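Local coordinates for SPbeta prophage-derived uncharacterized protein YopT (Bacillus subtilis, PDB 2DLB) that is of unknown function but forms a homodimer, each subunit pairing long, curved beta strands with a single helix, at residues A20-P23 with E24-E27. Sequence-based numbering, arbitrary orientation.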
loop_
_atom_site.group_PDB
_atom_site.type_symbol
_atom_site.label_atom_id
_atom_site.label_comp_id
_atom_site.label_asym_id
_atom_site.label_seq_id
_atom_site.Cartn_x
_atom_site.Cartn_y
_atom_site.Cartn_z
ATOM N N ALA A 20 18.371 11.671 -12.711
ATOM C CA ALA A 20 19.428 10.714 -12.886
ATOM C C ALA A 20 20.006 10.825 -14.297
ATOM O O ALA A 20 19.377 11.393 -15.207
ATOM C CB ALA A 20 18.931 9.258 -12.676
ATOM N N ASP A 21 21.172 10.278 -14.522
ATOM C CA ASP A 21 21.790 10.337 -15.856
ATOM C C ASP A 21 21.360 9.220 -16.784
ATOM O O ASP A 21 21.754 9.194 -17.948
ATOM C CB ASP A 21 23.326 10.333 -15.734
ATOM C CG ASP A 21 23.844 8.919 -15.576
ATOM O OD1 ASP A 21 23.138 8.195 -14.832
ATOM O OD2 ASP A 21 24.899 8.576 -16.180
ATOM N N SER A 22 20.557 8.267 -16.332
ATOM C CA SER A 22 20.029 7.161 -17.124
ATOM C C SER A 22 18.823 6.583 -16.413
ATOM O O SER A 22 18.662 6.752 -15.215
ATOM C CB SER A 22 21.101 6.097 -17.274
ATOM O OG SER A 22 21.371 5.522 -15.975
ATOM N N PRO A 23 17.988 5.849 -17.142
ATOM C CA PRO A 23 16.886 5.148 -16.453
ATOM C C PRO A 23 17.381 4.070 -15.518
ATOM O O PRO A 23 16.730 3.761 -14.520
ATOM C CB PRO A 23 16.023 4.621 -17.616
ATOM C CG PRO A 23 17.008 4.435 -18.749
ATOM C CD PRO A 23 17.907 5.651 -18.605
ATOM N N GLU A 24 18.538 3.470 -15.821
ATOM C CA GLU A 24 19.111 2.475 -14.927
ATOM C C GLU A 24 19.389 3.076 -13.542
ATOM O O GLU A 24 19.059 2.484 -12.510
ATOM C CB GLU A 24 20.390 1.868 -15.492
ATOM C CG GLU A 24 20.212 1.023 -16.723
ATOM C CD GLU A 24 20.209 1.623 -18.085
ATOM O OE1 GLU A 24 20.061 2.858 -18.208
ATOM O OE2 GLU A 24 20.301 0.835 -19.066
ATOM N N VAL A 25 19.980 4.280 -13.488
ATOM C CA VAL A 25 20.297 4.891 -12.208
ATOM C C VAL A 25 18.997 5.302 -11.560
ATOM O O VAL A 25 18.807 5.123 -10.361
ATOM C CB VAL A 25 21.276 6.067 -12.350
ATOM C CG1 VAL A 25 21.353 6.805 -11.028
ATOM C CG2 VAL A 25 22.636 5.560 -12.853
ATOM N N SER A 26 18.024 5.807 -12.324
ATOM C CA SER A 26 16.708 6.141 -11.771
ATOM C C SER A 26 16.082 4.958 -11.062
ATOM O O SER A 26 15.549 5.070 -9.942
ATOM C CB SER A 26 15.790 6.641 -12.884
ATOM O OG SER A 26 14.539 7.048 -12.333
ATOM N N GLU A 27 16.156 3.788 -11.715
ATOM C CA GLU A 27 15.640 2.566 -11.109
ATOM C C GLU A 27 16.391 2.130 -9.859
ATOM O O GLU A 27 15.782 1.677 -8.875
ATOM C CB GLU A 27 15.549 1.411 -12.133
ATOM C CG GLU A 27 14.499 1.632 -13.194
ATOM C CD GLU A 27 14.220 0.474 -14.123
ATOM O OE1 GLU A 27 15.012 -0.483 -14.119
ATOM O OE2 GLU A 27 13.217 0.528 -14.885
#
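Ser22 caps the first turn of helix 23-35 through its side chain. Its OG accepts the backbone N-H of Val25, with OG 3.1 Å from Val25 N and an N-H...O angle of 160°. This is a classical N-cap bond. The chi1 of Ser22, 66°, sets OG between its own backbone N and carbonyl carbon, and from there it reaches forward to the amide three residues on. A helix start exposes several N-H groups that lack an earlier carbonyl, and the serine oxygen satisfies one of them.

The main-chain helix bonds begin at the same residue. Ser22 O takes the N-H of Ser26 at 3.1 Å from Ser26 N, and also a weak bond from Val25 N. One residue further on, Pro23 O accepts from Glu27 N at 2.9 Å. Pro23 fills the first helical position, where its missing N-H costs no helix bond.

Side-chain packing completes the turn. Val25 CG2 lies beside the cap oxygen and touches Asp21 OD1 at 3.3 Å, the two side chains crossing at about a right angle. The other methyl of Val25, CG1, lies 3.8 Å from Ala20 CB. Glu24 bends at chi2 (87°) and folds back alongside the Pro23 ring. Its OE1 comes within 3.5 Å of both Pro23 CG and Ser22 CB.

The turn links the end of strand 3-19 to helix 23-35. Ser26 OG is hydrogen-bonded to Asn18 OD1 and to Asn6 ND2 of the second subunit, whose Tyr4 packs on Ala20, Pro23 and Ser26. Glu27 OE2 bonds Thr67 OG1, tying the helix start to strand 52-69, where Pro23 also touches Thr67.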